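PDB 3OFK: nodulation protein S from Bradyrhizobium sp., which probably transfers a methyl group from S-adenosylmethionine to nitrogen during the synthesis of nod factors, the lipochitooligosaccharide signals of root-nodule symbiosis. Local coordinates for residues F34-L45 / E184-E195. Residues are numbered along the deposited sequence; the frame is centred on the assembly and turned at random.
Sequences FERERHTQLLRL and ERVQCQGQSADE. With SAH (S-adenosyl-L-homocysteine), chain E.
Phe34 and Glu195 meet where helix 33-46 packs on edge strand 181-189 and the turn after it, in a Rossmann-like methyltransferase sheet whose order 3-2-1-4-5-7-6 is the hallmark of class I enzymes. The axes of 34-45 and 184-189 run nearly antiparallel, 8.6 Å apart at their closest. Phe34 illustrates how one aromatic side chain packs a helix against a strand end and its turn. Its CB lies 3.8 Å from Glu195 OE1, and CG, CD2 and CE2 rest against Glu195 CG. With CG anti to the backbone N (chi1 162°), the ring slides past the glutamate stem, bringing Glu195 CB over the ring centroid in a CH-pi contact. CD1 meets Gly190 N, Cys188 O sits at the ring edge, 3.4 Å from Phe34 CE1, and CZ reaches Glu195 CA. Without the ring, as with an alanine here, a gap would probably open against the Glu195 stem, and the backbone at 188-190 would lose its aromatic neighbour. Glu195 OE1 accepts a hydrogen bond from Gln191 N, and Asn32 ND2 is hydrogen-bonded to OE2. Farther along, Cys188 SG packs on Arg38 CA at 3.8 Å. Arg38 NE and NH2 both donate to Glu35 OE1; Arg38 NH1 and NH2 also bond the SAH carboxylate, as does His39 NE2. Leu45 CD1 and Val186 CG2 touch tip to tip. Beside them Arg44, bent at chi3 (64°), grips Gln41 OE1 side-on through NE and NH2. NH2 adds a weak bond to Glu184 OE2, which Arg44 NH1 meets in a nearly straight salt bridge from the syn side, somewhat out of the carboxylate plane, at 2.7 Å.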
# COMPACT_ATOMS: atom_id res chain seq x y z
N PHE A 34 5.97 3.58 -15.12
CA PHE A 34 5.99 2.34 -14.33
C PHE A 34 5.04 2.42 -13.15
O PHE A 34 4.34 1.46 -12.84
CB PHE A 34 7.41 2.03 -13.83
CG PHE A 34 7.45 1.05 -12.68
CD1 PHE A 34 7.27 -0.31 -12.90
CD2 PHE A 34 7.68 1.49 -11.37
CE1 PHE A 34 7.33 -1.23 -11.83
CE2 PHE A 34 7.74 0.58 -10.30
CZ PHE A 34 7.55 -0.77 -10.53
N GLU A 35 5.01 3.58 -12.50
CA GLU A 35 4.11 3.74 -11.36
C GLU A 35 2.67 3.79 -11.84
O GLU A 35 1.80 3.21 -11.21
CB GLU A 35 4.49 4.97 -10.52
CG GLU A 35 5.92 4.94 -9.95
CD GLU A 35 6.11 3.90 -8.86
OE1 GLU A 35 5.12 3.28 -8.42
OE2 GLU A 35 7.25 3.71 -8.44
N ARG A 36 2.43 4.40 -13.01
CA ARG A 36 1.07 4.39 -13.57
C ARG A 36 0.62 2.96 -13.89
O ARG A 36 -0.50 2.59 -13.53
CB ARG A 36 0.93 5.33 -14.80
CG ARG A 36 1.08 6.83 -14.48
CD ARG A 36 0.73 7.75 -15.70
NE ARG A 36 1.62 7.59 -16.88
CZ ARG A 36 2.71 8.33 -17.16
NH1 ARG A 36 3.12 9.31 -16.36
NH2 ARG A 36 3.40 8.09 -18.26
N GLU A 37 1.50 2.16 -14.54
CA GLU A 37 1.22 0.73 -14.85
C GLU A 37 1.02 -0.10 -13.57
O GLU A 37 0.15 -0.97 -13.52
CB GLU A 37 2.31 0.06 -15.71
CG GLU A 37 1.70 -1.04 -16.58
CD GLU A 37 2.61 -2.21 -16.88
OE1 GLU A 37 3.82 -1.99 -17.14
OE2 GLU A 37 2.10 -3.36 -16.88
N ARG A 38 1.82 0.18 -12.55
CA ARG A 38 1.64 -0.49 -11.26
C ARG A 38 0.27 -0.23 -10.66
O ARG A 38 -0.40 -1.15 -10.18
CB ARG A 38 2.72 -0.06 -10.26
CG ARG A 38 2.69 -0.84 -8.99
CD ARG A 38 3.86 -0.46 -8.09
NE ARG A 38 3.84 0.95 -7.68
CZ ARG A 38 3.05 1.49 -6.74
NH1 ARG A 38 2.15 0.77 -6.05
NH2 ARG A 38 3.15 2.78 -6.47
N HIS A 39 -0.12 1.04 -10.69
CA HIS A 39 -1.44 1.46 -10.27
C HIS A 39 -2.56 0.84 -11.08
O HIS A 39 -3.61 0.54 -10.52
CB HIS A 39 -1.54 2.98 -10.35
CG HIS A 39 -0.98 3.68 -9.16
ND1 HIS A 39 -1.19 5.03 -8.93
CD2 HIS A 39 -0.28 3.22 -8.10
CE1 HIS A 39 -0.60 5.37 -7.80
NE2 HIS A 39 -0.06 4.29 -7.27
N THR A 40 -2.36 0.69 -12.38
CA THR A 40 -3.32 -0.00 -13.24
C THR A 40 -3.51 -1.43 -12.74
O THR A 40 -4.65 -1.86 -12.55
CB THR A 40 -2.91 0.05 -14.73
OG1 THR A 40 -2.84 1.42 -15.16
CG2 THR A 40 -3.91 -0.70 -15.60
N GLN A 41 -2.40 -2.14 -12.48
CA GLN A 41 -2.48 -3.50 -11.92
C GLN A 41 -3.10 -3.54 -10.54
O GLN A 41 -3.95 -4.37 -10.23
CB GLN A 41 -1.09 -4.16 -11.86
CG GLN A 41 -0.49 -4.52 -13.23
CD GLN A 41 -1.44 -5.28 -14.12
OE1 GLN A 41 -2.21 -6.12 -13.65
NE2 GLN A 41 -1.39 -5.00 -15.43
N LEU A 42 -2.65 -2.65 -9.69
CA LEU A 42 -3.23 -2.54 -8.36
C LEU A 42 -4.77 -2.30 -8.40
O LEU A 42 -5.52 -2.97 -7.69
CB LEU A 42 -2.49 -1.45 -7.57
CG LEU A 42 -2.53 -1.54 -6.06
CD1 LEU A 42 -1.62 -2.67 -5.57
CD2 LEU A 42 -2.14 -0.23 -5.42
N LEU A 43 -5.24 -1.39 -9.26
CA LEU A 43 -6.68 -1.14 -9.40
C LEU A 43 -7.38 -2.34 -10.06
O LEU A 43 -8.46 -2.69 -9.62
CB LEU A 43 -6.99 0.15 -10.17
CG LEU A 43 -8.46 0.62 -10.17
CD1 LEU A 43 -8.98 0.92 -8.77
CD2 LEU A 43 -8.65 1.84 -11.01
N ARG A 44 -6.77 -2.98 -11.06
CA ARG A 44 -7.39 -4.14 -11.71
C ARG A 44 -7.65 -5.22 -10.67
O ARG A 44 -8.74 -5.78 -10.61
CB ARG A 44 -6.52 -4.73 -12.85
CG ARG A 44 -7.10 -6.01 -13.48
CD ARG A 44 -6.20 -6.58 -14.57
NE ARG A 44 -4.90 -7.02 -14.06
CZ ARG A 44 -4.67 -8.18 -13.44
NH1 ARG A 44 -5.66 -9.04 -13.25
NH2 ARG A 44 -3.45 -8.49 -13.01
N LEU A 45 -6.64 -5.49 -9.83
CA LEU A 45 -6.80 -6.46 -8.76
C LEU A 45 -7.88 -6.01 -7.77
O LEU A 45 -8.63 -6.84 -7.28
CB LEU A 45 -5.46 -6.70 -8.03
CG LEU A 45 -4.30 -7.36 -8.82
CD1 LEU A 45 -2.99 -7.49 -8.01
CD2 LEU A 45 -4.74 -8.68 -9.35
N GLU A 184 -4.52 -14.62 -6.97
CA GLU A 184 -3.89 -14.14 -8.21
C GLU A 184 -2.62 -13.38 -7.89
O GLU A 184 -2.52 -12.83 -6.80
CB GLU A 184 -4.84 -13.19 -8.96
CG GLU A 184 -4.36 -12.78 -10.36
CD GLU A 184 -5.30 -11.84 -11.09
OE1 GLU A 184 -6.42 -11.55 -10.60
OE2 GLU A 184 -4.89 -11.39 -12.17
N ARG A 185 -1.68 -13.31 -8.84
CA ARG A 185 -0.52 -12.41 -8.71
C ARG A 185 -0.12 -11.82 -10.04
O ARG A 185 -0.51 -12.33 -11.09
CB ARG A 185 0.67 -13.13 -8.08
CG ARG A 185 1.25 -14.28 -8.92
CD ARG A 185 2.60 -14.71 -8.37
NE ARG A 185 2.45 -15.13 -6.99
CZ ARG A 185 3.44 -15.30 -6.13
NH1 ARG A 185 4.71 -15.09 -6.48
NH2 ARG A 185 3.16 -15.68 -4.89
N VAL A 186 0.66 -10.76 -9.99
CA VAL A 186 1.19 -10.11 -11.19
C VAL A 186 2.52 -9.51 -10.91
O VAL A 186 2.76 -8.97 -9.86
CB VAL A 186 0.32 -8.91 -11.73
CG1 VAL A 186 -0.29 -9.26 -13.08
CG2 VAL A 186 -0.73 -8.43 -10.72
N GLN A 187 3.37 -9.56 -11.92
CA GLN A 187 4.64 -8.89 -11.88
C GLN A 187 4.56 -7.59 -12.65
O GLN A 187 3.81 -7.48 -13.62
CB GLN A 187 5.67 -9.80 -12.52
CG GLN A 187 7.07 -9.42 -12.19
CD GLN A 187 8.06 -10.45 -12.68
OE1 GLN A 187 7.67 -11.56 -13.07
NE2 GLN A 187 9.35 -10.09 -12.64
N CYS A 188 5.35 -6.61 -12.24
CA CYS A 188 5.32 -5.31 -12.85
C CYS A 188 6.75 -4.79 -12.99
O CYS A 188 7.43 -4.62 -12.00
CB CYS A 188 4.51 -4.38 -11.95
SG CYS A 188 3.43 -3.39 -12.86
N GLN A 189 7.20 -4.52 -14.20
CA GLN A 189 8.60 -4.14 -14.39
C GLN A 189 8.77 -2.87 -15.19
O GLN A 189 8.07 -2.66 -16.17
CB GLN A 189 9.35 -5.28 -15.06
CG GLN A 189 9.38 -6.53 -14.24
CD GLN A 189 10.59 -7.37 -14.52
OE1 GLN A 189 11.39 -7.63 -13.63
NE2 GLN A 189 10.76 -7.78 -15.77
N GLY A 190 9.72 -2.04 -14.78
CA GLY A 190 9.96 -0.76 -15.43
C GLY A 190 11.26 -0.70 -16.20
O GLY A 190 11.51 -1.54 -17.06
N GLN A 191 12.07 0.31 -15.90
CA GLN A 191 13.28 0.61 -16.67
C GLN A 191 14.54 0.07 -16.00
O GLN A 191 15.58 -0.03 -16.63
CB GLN A 191 13.41 2.12 -16.86
CG GLN A 191 12.92 2.64 -18.20
CD GLN A 191 14.06 3.09 -19.11
OE1 GLN A 191 14.03 2.86 -20.33
NE2 GLN A 191 15.08 3.73 -18.53
N SER A 192 14.44 -0.28 -14.72
CA SER A 192 15.62 -0.67 -13.97
C SER A 192 15.31 -1.77 -12.96
O SER A 192 14.15 -2.19 -12.78
CB SER A 192 16.17 0.55 -13.23
OG SER A 192 15.28 0.92 -12.18
N ALA A 193 16.37 -2.23 -12.30
CA ALA A 193 16.25 -3.21 -11.24
C ALA A 193 15.35 -2.70 -10.10
O ALA A 193 14.59 -3.48 -9.52
CB ALA A 193 17.64 -3.60 -10.71
N ASP A 194 15.42 -1.39 -9.81
CA ASP A 194 14.53 -0.72 -8.81
C ASP A 194 13.03 -0.76 -9.14
O ASP A 194 12.19 -0.53 -8.27
CB ASP A 194 14.89 0.78 -8.68
CG ASP A 194 16.13 1.05 -7.82
OD1 ASP A 194 16.35 2.24 -7.48
OD2 ASP A 194 16.89 0.10 -7.49
N GLU A 195 12.71 -0.98 -10.41
CA GLU A 195 11.33 -1.00 -10.88
C GLU A 195 10.94 -2.43 -11.19
O GLU A 195 10.91 -2.86 -12.36
CB GLU A 195 11.13 -0.05 -12.08
CG GLU A 195 11.11 1.41 -11.64
CD GLU A 195 11.16 2.44 -12.77
OE1 GLU A 195 11.16 2.09 -13.98
OE2 GLU A 195 11.21 3.63 -12.41
N SAH E . 0.06 2.89 -1.49
CA SAH E . 0.42 4.01 -2.35
CB SAH E . 1.47 4.88 -1.66
CG SAH E . 2.85 4.31 -1.41
SD SAH E . 4.08 5.52 -0.79
C SAH E . 0.91 3.59 -3.75
O SAH E . 1.22 2.42 -3.99
OXT SAH E . 1.00 4.41 -4.65
C5' SAH E . 4.06 4.93 0.94
C4' SAH E . 3.09 5.57 1.91
O4' SAH E . 3.07 4.79 3.10
C3' SAH E . 3.46 7.00 2.31
O3' SAH E . 2.28 7.82 2.30
C2' SAH E . 4.01 6.82 3.73
O2' SAH E . 3.83 7.96 4.53
C1' SAH E . 3.17 5.66 4.21
N9 SAH E . 3.66 4.88 5.37
C8 SAH E . 4.95 4.49 5.64
N7 SAH E . 4.94 3.75 6.77
C5 SAH E . 3.68 3.65 7.22
C6 SAH E . 3.17 2.95 8.32
N6 SAH E . 4.03 2.32 9.16
N1 SAH E . 1.82 3.01 8.55
C2 SAH E . 0.99 3.71 7.67
N3 SAH E . 1.52 4.37 6.57
C4 SAH E . 2.85 4.33 6.33